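Local coordinates for protein dTDP-4-dehydrorhamnose reductase (Bacillus anthracis, PDB 3SC6) that probably catalyses the NADPH-dependent reduction of dTDP-4-dehydrorhamnose to dTDP-L-rhamnose, the last step of the pathway supplying this activated deoxysugar, at residues 147-152 against 208-213; 157-162 against 188-193; 176-181 against 233-238. All coordinates share one frame; numbering follows the deposited sequence.

Interaction 1: residues 147-152 against 208-213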
loop_
_atom_site.group_PDB
_atom_site.type_symbol
_atom_site.label_atom_id
_atom_site.label_comp_id
_atom_site.label_asym_id
_atom_site.label_seq_id
_atom_site.Cartn_x
_atom_site.Cartn_y
_atom_site.Cartn_z
ATOM N N LYS A 147 -2.245 -6.747 -18.797
ATOM C CA LYS A 147 -3.434 -5.997 -18.399
ATOM C C LYS A 147 -3.254 -5.812 -16.911
ATOM O O LYS A 147 -3.809 -6.568 -16.117
ATOM C CB LYS A 147 -4.719 -6.770 -18.674
ATOM C CG LYS A 147 -4.987 -7.112 -20.126
ATOM C CD LYS A 147 -6.296 -7.891 -20.237
ATOM C CE LYS A 147 -6.625 -8.262 -21.670
ATOM N NZ LYS A 147 -7.917 -9.010 -21.762
ATOM N N TYR A 148 -2.474 -4.805 -16.531
ATOM C CA TYR A 148 -2.209 -4.552 -15.124
ATOM C C TYR A 148 -2.069 -3.089 -14.740
ATOM O O TYR A 148 -1.900 -2.211 -15.581
ATOM C CB TYR A 148 -0.894 -5.247 -14.734
ATOM C CG TYR A 148 0.273 -4.768 -15.567
ATOM C CD1 TYR A 148 0.932 -3.587 -15.255
ATOM C CD2 TYR A 148 0.719 -5.492 -16.665
ATOM C CE1 TYR A 148 1.990 -3.132 -16.018
ATOM C CE2 TYR A 148 1.786 -5.043 -17.434
ATOM C CZ TYR A 148 2.415 -3.862 -17.099
ATOM O OH TYR A 148 3.473 -3.394 -17.842
ATOM N N PHE A 149 -2.121 -2.864 -13.434
ATOM C CA PHE A 149 -1.987 -1.553 -12.848
ATOM C C PHE A 149 -1.064 -1.706 -11.654
ATOM O O PHE A 149 -1.459 -2.283 -10.640
ATOM C CB PHE A 149 -3.321 -1.021 -12.318
ATOM C CG PHE A 149 -4.391 -0.891 -13.350
ATOM C CD1 PHE A 149 -4.533 0.271 -14.070
ATOM C CD2 PHE A 149 -5.289 -1.918 -13.564
ATOM C CE1 PHE A 149 -5.535 0.397 -15.007
ATOM C CE2 PHE A 149 -6.293 -1.791 -14.497
ATOM C CZ PHE A 149 -6.414 -0.636 -15.219
ATOM N N ILE A 150 0.172 -1.240 -11.771
ATOM C CA ILE A 150 1.101 -1.332 -10.653
ATOM C C ILE A 150 0.843 -0.061 -9.863
ATOM O O ILE A 150 1.141 1.032 -10.336
ATOM C CB ILE A 150 2.568 -1.434 -11.095
ATOM C CG1 ILE A 150 2.779 -2.709 -11.911
ATOM C CG2 ILE A 150 3.475 -1.477 -9.892
ATOM C CD1 ILE A 150 4.202 -2.918 -12.368
ATOM N N VAL A 151 0.252 -0.204 -8.680
ATOM C CA VAL A 151 -0.057 0.946 -7.842
ATOM C C VAL A 151 0.836 1.053 -6.601
ATOM O O VAL A 151 0.642 0.347 -5.615
ATOM C CB VAL A 151 -1.545 0.927 -7.400
ATOM C CG1 VAL A 151 -1.846 2.103 -6.487
ATOM C CG2 VAL A 151 -2.467 0.950 -8.620
ATOM N N ARG A 152 1.813 1.950 -6.665
ATOM C CA ARG A 152 2.733 2.174 -5.560
ATOM C C ARG A 152 2.115 3.180 -4.606
ATOM O O ARG A 152 1.628 4.228 -5.036
ATOM C CB ARG A 152 4.047 2.724 -6.094
ATOM C CG ARG A 152 4.783 1.766 -6.984
ATOM C CD ARG A 152 5.934 2.432 -7.677
ATOM N NE ARG A 152 6.647 1.500 -8.537
ATOM C CZ ARG A 152 7.591 1.853 -9.399
ATOM N NH1 ARG A 152 7.886 3.135 -9.577
ATOM N NH2 ARG A 152 8.193 0.932 -10.138
ATOM N N GLY A 208 -0.559 0.384 -16.645
ATOM C CA GLY A 208 0.726 1.003 -16.388
ATOM C C GLY A 208 1.058 1.056 -14.917
ATOM O O GLY A 208 0.431 0.377 -14.108
ATOM N N THR A 209 2.053 1.877 -14.583
ATOM C CA THR A 209 2.503 2.049 -13.212
ATOM C C THR A 209 1.995 3.399 -12.713
ATOM O O THR A 209 2.153 4.401 -13.394
ATOM C CB THR A 209 4.047 2.020 -13.129
ATOM O OG1 THR A 209 4.541 0.793 -13.683
ATOM C CG2 THR A 209 4.507 2.150 -11.700
ATOM N N TYR A 210 1.397 3.412 -11.523
ATOM C CA TYR A 210 0.850 4.633 -10.923
ATOM C C TYR A 210 1.205 4.863 -9.464
ATOM O O TYR A 210 1.165 3.931 -8.656
ATOM C CB TYR A 210 -0.673 4.569 -10.947
ATOM C CG TYR A 210 -1.327 4.603 -12.297
ATOM C CD1 TYR A 210 -1.837 5.792 -12.800
ATOM C CD2 TYR A 210 -1.452 3.455 -13.064
ATOM C CE1 TYR A 210 -2.458 5.841 -14.019
ATOM C CE2 TYR A 210 -2.068 3.491 -14.302
ATOM C CZ TYR A 210 -2.569 4.696 -14.775
ATOM O OH TYR A 210 -3.185 4.761 -16.000
ATOM N N HIS A 211 1.543 6.106 -9.120
ATOM C CA HIS A 211 1.858 6.423 -7.739
ATOM C C HIS A 211 0.602 7.023 -7.126
ATOM O O HIS A 211 0.164 8.097 -7.535
ATOM C CB HIS A 211 3.020 7.400 -7.556
ATOM C CG HIS A 211 4.333 6.898 -8.060
ATOM N ND1 HIS A 211 5.376 7.731 -8.386
ATOM C CD2 HIS A 211 4.739 5.647 -8.379
ATOM C CE1 HIS A 211 6.396 7.005 -8.809
ATOM N NE2 HIS A 211 6.030 5.741 -8.829
ATOM N N VAL A 212 0.024 6.325 -6.154
ATOM C CA VAL A 212 -1.183 6.796 -5.489
ATOM C C VAL A 212 -0.920 6.993 -4.005
ATOM O O VAL A 212 -0.654 6.035 -3.272
ATOM C CB VAL A 212 -2.341 5.807 -5.662
ATOM C CG1 VAL A 212 -3.585 6.324 -4.949
ATOM C CG2 VAL A 212 -2.623 5.586 -7.141
ATOM N N SER A 213 -0.994 8.247 -3.573
ATOM C CA SER A 213 -0.769 8.618 -2.187
ATOM C C SER A 213 -1.430 9.948 -1.971
ATOM O O SER A 213 -1.780 10.625 -2.933
ATOM C CB SER A 213 0.723 8.791 -1.910
ATOM O OG SER A 213 1.441 7.604 -2.173
#
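Within the parallel part of the Rossmann-fold sheet, Phe149, Ile150, Val151 and Arg152 lie beside Gly208, Thr209, Tyr210 and His211 in register, and the strand axes diverge by 24°. The ladder begins where Gly208 N donates to Tyr148 O. Gly208 O and Tyr210 O receive Ile150 N and Arg152 N, while Ile150 O and Arg152 O receive Tyr210 N (2.7 Å) and Val212 N. CA-H groups of Phe149, Thr209, Val151 and His211 share the same carbonyls.

The Ile150 and Arg152 side carries the polar contacts. The Arg152 chain runs extended from CG to NE alongside His211, and CD comes 3.5 Å from His211 CD2. Arg152 NH1 donates to His211 NE2 at 3.3 Å, in the imidazole plane, with the guanidinium turned 25° against the ring. Thr209 CG2 sits over the centre of one guanidinium face, 3.9 Å from Arg152 CZ. A salt bridge from Arg152 NH2 to Glu138 of helix 129-144 grips the group again, and this carboxylate probably stabilises its charge. The side chain lies about 7 Å from the bound NADP.

On the opposite face the side-chain contacts between the two strands are apolar. Phe149 CD1 meets Tyr210 CE2 side by side at 4.1 Å, and Val151 CG1 touches Val212 CG2 at 3.6 Å under helix 191-202. Such a sheet core with helices packed on both faces is characteristic of NADP-binding Rossmann folds.

Interaction 2: residues 157-162 against 188-193. With SO4 (sulfate ion), chain H.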
loop_
_atom_site.group_PDB
_atom_site.type_symbol
_atom_site.label_atom_id
_atom_site.label_comp_id
_atom_site.label_asym_id
_atom_site.label_seq_id
_atom_site.Cartn_x
_atom_site.Cartn_y
_atom_site.Cartn_z
ATOM N N TYR A 157 -2.529 3.505 5.998
ATOM C CA TYR A 157 -3.188 3.239 7.278
ATOM C C TYR A 157 -4.693 3.268 7.044
ATOM O O TYR A 157 -5.181 4.098 6.274
ATOM C CB TYR A 157 -2.819 4.288 8.326
ATOM C CG TYR A 157 -3.334 5.674 8.026
ATOM C CD1 TYR A 157 -2.611 6.555 7.239
ATOM C CD2 TYR A 157 -4.542 6.107 8.555
ATOM C CE1 TYR A 157 -3.090 7.829 6.973
ATOM C CE2 TYR A 157 -5.027 7.369 8.300
ATOM C CZ TYR A 157 -4.303 8.229 7.510
ATOM O OH TYR A 157 -4.795 9.490 7.261
ATOM N N GLY A 158 -5.427 2.377 7.706
ATOM C CA GLY A 158 -6.884 2.315 7.548
ATOM C C GLY A 158 -7.664 2.067 8.827
ATOM O O GLY A 158 -7.125 2.151 9.928
ATOM N N LYS A 159 -8.948 1.762 8.666
ATOM C CA LYS A 159 -9.830 1.500 9.796
ATOM C C LYS A 159 -9.476 0.241 10.560
ATOM O O LYS A 159 -9.525 0.215 11.791
ATOM C CB LYS A 159 -11.281 1.304 9.329
ATOM C CG LYS A 159 -11.941 2.470 8.634
ATOM C CD LYS A 159 -13.392 2.114 8.303
ATOM C CE LYS A 159 -14.125 3.265 7.639
ATOM N NZ LYS A 159 -13.486 3.680 6.355
ATOM N N TYR A 160 -9.117 -0.802 9.825
ATOM C CA TYR A 160 -8.793 -2.080 10.434
ATOM C C TYR A 160 -7.305 -2.324 10.624
ATOM O O TYR A 160 -6.475 -1.775 9.905
ATOM C CB TYR A 160 -9.419 -3.176 9.576
ATOM C CG TYR A 160 -10.890 -2.908 9.339
ATOM C CD1 TYR A 160 -11.857 -3.329 10.236
ATOM C CD2 TYR A 160 -11.303 -2.198 8.219
ATOM C CE1 TYR A 160 -13.196 -3.060 10.017
ATOM C CE2 TYR A 160 -12.629 -1.927 7.994
ATOM C CZ TYR A 160 -13.572 -2.358 8.890
ATOM O OH TYR A 160 -14.893 -2.082 8.652
ATOM N N GLY A 161 -6.987 -3.152 11.619
ATOM C CA GLY A 161 -5.607 -3.501 11.945
ATOM C C GLY A 161 -4.885 -2.382 12.673
ATOM O O GLY A 161 -5.378 -1.258 12.746
ATOM N N ASN A 162 -3.718 -2.694 13.225
ATOM C CA ASN A 162 -2.939 -1.697 13.939
ATOM C C ASN A 162 -2.252 -0.784 12.942
ATOM O O ASN A 162 -1.930 -1.199 11.833
ATOM C CB ASN A 162 -1.883 -2.355 14.834
ATOM C CG ASN A 162 -2.490 -3.245 15.903
ATOM O OD1 ASN A 162 -3.712 -3.352 16.026
ATOM N ND2 ASN A 162 -1.635 -3.886 16.690
ATOM N N PRO A 188 1.435 10.329 4.454
ATOM C CA PRO A 188 0.421 9.416 4.970
ATOM C C PRO A 188 -0.700 9.202 3.969
ATOM O O PRO A 188 -1.256 10.169 3.454
ATOM C CB PRO A 188 -0.113 10.143 6.206
ATOM C CG PRO A 188 0.974 11.065 6.613
ATOM C CD PRO A 188 1.708 11.442 5.377
ATOM N N THR A 189 -1.031 7.945 3.701
ATOM C CA THR A 189 -2.087 7.620 2.756
ATOM C C THR A 189 -3.199 6.802 3.396
ATOM O O THR A 189 -2.970 5.686 3.858
ATOM C CB THR A 189 -1.531 6.835 1.563
ATOM O OG1 THR A 189 -0.552 7.632 0.885
ATOM C CG2 THR A 189 -2.641 6.475 0.603
ATOM N N TYR A 190 -4.402 7.365 3.416
ATOM C CA TYR A 190 -5.558 6.684 3.992
ATOM C C TYR A 190 -6.244 5.754 2.994
ATOM O O TYR A 190 -6.723 6.182 1.948
ATOM C CB TYR A 190 -6.526 7.690 4.628
ATOM C CG TYR A 190 -7.836 7.092 5.088
ATOM C CD1 TYR A 190 -7.872 5.895 5.782
ATOM C CD2 TYR A 190 -9.024 7.796 4.945
ATOM C CE1 TYR A 190 -9.069 5.360 6.222
ATOM C CE2 TYR A 190 -10.220 7.280 5.403
ATOM C CZ TYR A 190 -10.235 6.062 6.038
ATOM O OH TYR A 190 -11.418 5.541 6.493
ATOM N N VAL A 191 -6.265 4.471 3.349
ATOM C CA VAL A 191 -6.867 3.413 2.534
ATOM C C VAL A 191 -8.125 3.827 1.777
ATOM O O VAL A 191 -8.263 3.519 0.602
ATOM C CB VAL A 191 -7.189 2.171 3.396
ATOM C CG1 VAL A 191 -7.906 1.122 2.576
ATOM C CG2 VAL A 191 -5.913 1.595 4.007
ATOM N N ALA A 192 -9.045 4.517 2.438
ATOM C CA ALA A 192 -10.277 4.944 1.772
ATOM C C ALA A 192 -9.984 5.748 0.511
ATOM O O ALA A 192 -10.640 5.542 -0.509
ATOM C CB ALA A 192 -11.158 5.729 2.709
ATOM N N ASP A 193 -9.017 6.666 0.580
ATOM C CA ASP A 193 -8.655 7.483 -0.589
ATOM C C ASP A 193 -7.980 6.621 -1.662
ATOM O O ASP A 193 -8.165 6.849 -2.862
ATOM C CB ASP A 193 -7.748 8.664 -0.209
ATOM C CG ASP A 193 -8.434 9.676 0.705
ATOM O OD1 ASP A 193 -9.643 9.528 0.977
ATOM O OD2 ASP A 193 -7.761 10.641 1.133
HETATM S S SO4 H . -9.621 -4.204 13.869
HETATM O O1 SO4 H . -9.186 -4.685 12.562
HETATM O O2 SO4 H . -10.941 -4.756 14.171
HETATM O O3 SO4 H . -8.661 -4.641 14.883
HETATM O O4 SO4 H . -9.696 -2.744 13.862
#
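Tyr157 and Tyr190 form a single parallel bridge, their CA atoms 5.3 Å apart, where the end of strand 148-157 meets the end of strand 185-190. Two backbone bonds frame it: Tyr157 N donates to Thr189 O, and Val191 N donates to Tyr157 O at 3.1 Å, from above the carbonyl plane. Tyr190 is the N-cap residue of the helix that starts at Val191, so the strand pairing passes directly into a helix start. At Gly158, which has no side chain, CA packs 3.7 Å from Val191 CG2.

The two tyrosines supply most of the side-chain contact. Tyr157 CG sits between the backbone N and the carbonyl carbon (chi1 67°); Tyr190 CA lies over one face of the Tyr157 ring in a CH-pi contact, 4.2 Å from the centroid, while Tyr157 CE1 reaches Pro188 CB at 3.8 Å. The rings themselves are nearly parallel but slid apart, with little overlap. Tyr190 turns its edge to the Tyr157 carbonyl, its CD1 3.3 Å from Tyr157 O. Beyond it, Lys159 NZ comes to 2.8 Å from Tyr190 OH, and Glu283 binds both groups.

In the loop that follows, Gly161 N donates to O1 of a sulfate ion, probably from the crystallisation liquor. Helix 273-283 packs against Tyr157 through Leu277 and against Pro188 through Trp273, while Leu17 and Gln20 of helix 16-24 cover Val191.

Interaction 3: residues 176-181 against 233-238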
loop_
_atom_site.group_PDB
_atom_site.type_symbol
_atom_site.label_atom_id
_atom_site.label_comp_id
_atom_site.label_asym_id
_atom_site.label_seq_id
_atom_site.Cartn_x
_atom_site.Cartn_y
_atom_site.Cartn_z
ATOM N N GLU A 176 2.168 12.006 28.898
ATOM C CA GLU A 176 2.178 13.432 29.118
ATOM C C GLU A 176 3.049 13.985 27.984
ATOM O O GLU A 176 2.886 15.127 27.554
ATOM C CB GLU A 176 2.751 13.735 30.508
ATOM C CG GLU A 176 2.766 15.204 30.900
ATOM C CD GLU A 176 3.284 15.428 32.315
ATOM O OE1 GLU A 176 3.305 16.590 32.762
ATOM O OE2 GLU A 176 3.652 14.447 32.989
ATOM N N GLU A 177 3.973 13.145 27.509
ATOM C CA GLU A 177 4.894 13.464 26.415
ATOM C C GLU A 177 5.202 12.168 25.678
ATOM O O GLU A 177 5.211 11.098 26.285
ATOM C CB GLU A 177 6.210 14.072 26.907
ATOM C CG GLU A 177 6.090 15.397 27.633
ATOM C CD GLU A 177 7.445 15.961 28.036
ATOM O OE1 GLU A 177 8.475 15.295 27.787
ATOM O OE2 GLU A 177 7.477 17.074 28.601
ATOM N N ILE A 178 5.461 12.263 24.377
ATOM C CA ILE A 178 5.770 11.078 23.575
ATOM C C ILE A 178 6.720 11.444 22.432
ATOM O O ILE A 178 6.466 12.374 21.672
ATOM C CB ILE A 178 4.480 10.415 23.044
ATOM C CG1 ILE A 178 4.800 9.101 22.328
ATOM C CG2 ILE A 178 3.711 11.377 22.144
ATOM C CD1 ILE A 178 3.572 8.374 21.819
ATOM N N SER A 179 7.818 10.704 22.319
ATOM C CA SER A 179 8.811 10.957 21.279
ATOM C C SER A 179 8.556 10.180 19.986
ATOM O O SER A 179 8.346 8.965 20.002
ATOM C CB SER A 179 10.216 10.668 21.816
ATOM O OG SER A 179 10.331 9.328 22.253
ATOM N N VAL A 180 8.593 10.905 18.868
ATOM C CA VAL A 180 8.370 10.344 17.537
ATOM C C VAL A 180 9.454 10.799 16.559
ATOM O O VAL A 180 9.889 11.948 16.598
ATOM C CB VAL A 180 7.016 10.812 16.975
ATOM C CG1 VAL A 180 6.829 10.316 15.549
ATOM C CG2 VAL A 180 5.877 10.354 17.877
ATOM N N VAL A 181 9.877 9.901 15.675
ATOM C CA VAL A 181 10.908 10.225 14.689
ATOM C C VAL A 181 10.510 11.479 13.897
ATOM O O VAL A 181 9.341 11.649 13.544
ATOM C CB VAL A 181 11.144 9.046 13.719
ATOM C CG1 VAL A 181 12.152 9.424 12.651
ATOM C CG2 VAL A 181 11.612 7.814 14.483
ATOM N N MET A 233 -6.349 16.157 21.862
ATOM C CA MET A 233 -5.687 15.606 23.041
ATOM C C MET A 233 -4.447 16.450 23.327
ATOM O O MET A 233 -3.613 16.659 22.447
ATOM C CB MET A 233 -5.288 14.140 22.818
ATOM C CG MET A 233 -6.445 13.210 22.448
ATOM S SD MET A 233 -5.956 11.475 22.241
ATOM C CE MET A 233 -7.483 10.620 22.588
ATOM N N LYS A 234 -4.334 16.939 24.557
ATOM C CA LYS A 234 -3.198 17.763 24.946
ATOM C C LYS A 234 -2.011 16.897 25.363
ATOM O O LYS A 234 -1.923 16.450 26.506
ATOM C CB LYS A 234 -3.600 18.725 26.069
ATOM C CG LYS A 234 -4.727 19.683 25.670
ATOM C CD LYS A 234 -5.137 20.632 26.800
ATOM C CE LYS A 234 -3.995 21.534 27.254
ATOM N NZ LYS A 234 -4.420 22.459 28.342
ATOM N N VAL A 235 -1.108 16.662 24.415
ATOM C CA VAL A 235 0.085 15.856 24.643
ATOM C C VAL A 235 1.250 16.429 23.843
ATOM O O VAL A 235 1.063 16.920 22.733
ATOM C CB VAL A 235 -0.140 14.395 24.212
ATOM C CG1 VAL A 235 1.137 13.587 24.378
ATOM C CG2 VAL A 235 -1.286 13.774 25.005
ATOM N N ASN A 236 2.450 16.366 24.409
ATOM C CA ASN A 236 3.640 16.884 23.742
ATOM C C ASN A 236 4.322 15.818 22.907
ATOM O O ASN A 236 4.222 14.629 23.204
ATOM C CB ASN A 236 4.637 17.412 24.769
ATOM C CG ASN A 236 4.066 18.523 25.615
ATOM O OD1 ASN A 236 2.937 18.965 25.399
ATOM N ND2 ASN A 236 4.847 18.987 26.584
ATOM N N VAL A 237 5.022 16.253 21.866
ATOM C CA VAL A 237 5.733 15.340 20.983
ATOM C C VAL A 237 7.192 15.783 20.888
ATOM O O VAL A 237 7.476 16.927 20.531
ATOM C CB VAL A 237 5.103 15.299 19.583
ATOM C CG1 VAL A 237 5.890 14.366 18.680
ATOM C CG2 VAL A 237 3.650 14.858 19.670
ATOM N N LEU A 238 8.110 14.875 21.213
ATOM C CA LEU A 238 9.540 15.174 21.171
ATOM C C LEU A 238 10.180 14.615 19.902
ATOM O O LEU A 238 10.095 13.420 19.644
ATOM C CB LEU A 238 10.230 14.584 22.405
ATOM C CG LEU A 238 9.714 15.073 23.766
ATOM C CD1 LEU A 238 10.422 14.351 24.902
ATOM C CD2 LEU A 238 9.872 16.581 23.907
#
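Glu177, Ile178 and Ser179 stand in register with Asn236, Val237 and Leu238 in a short parallel pair, separate from the central sheet and held by backbone hydrogen bonds. The axes of the two strands are 40° apart. Ile178 N donates to Asn236 O at 2.9 Å, Leu238 N to Ile178 O, and Val180 N to Leu238 O at 3.0 Å. The ladder frays at its start, where the bond from Asn236 N to Glu176 O is straight but long and weak at 3.4 Å. CA-H groups of Val237 and Ser179 add to the carbonyls of Ile178 and Leu238.

The exposed side carries Glu177, Asn236, Ser179 and Leu238. Glu177 CG packs 3.8 Å from Asn236 CB; the chain is extended beyond CG, and Glu177 OE1 lies 3.6 Å from Leu238 CD1. The carboxylate is turned 27° against the Asn236 amide. Nearer the strand end, Ser179 CB rests 4.0 Å from Leu238 CB.

The branched apolar side chains pack on the other side. Ile178 CG2, set between the backbone N and the carbonyl carbon, meets Val235 CG1 at 4.1 Å. Val180 CG2 approaches Val237 CG1 at 4.1 Å.

Two helices pack against this inner surface. Met168 of helix 164-172 touches both Ile178 and Val180, and helix 220-231 brings Trp220 and Ala224 to Val180 and Phe221 and Phe228 to Val237.

In the fold
Followed from the N terminus, the chain enters interaction 1 at 147-152, then interaction 2 at 157-162 and interaction 3 at 176-181. It turns back to close the shortest loop at 188-193, closes interaction 1 at 208-213 and interaction 3 at 233-238. The loop of interaction 2 thus lies wholly within that of interaction 1, while interaction 3 crosses both. Interactions 1 and 2 belong to the central sheet and touch directly, Ser213 CA packing 3.2 Å from Thr189 OG1. Interaction 3 lies on the other side of the chain's centre from interaction 1, about 36 Å away between centres, and ties together the small two-stranded sheet, apart from the Rossmann core.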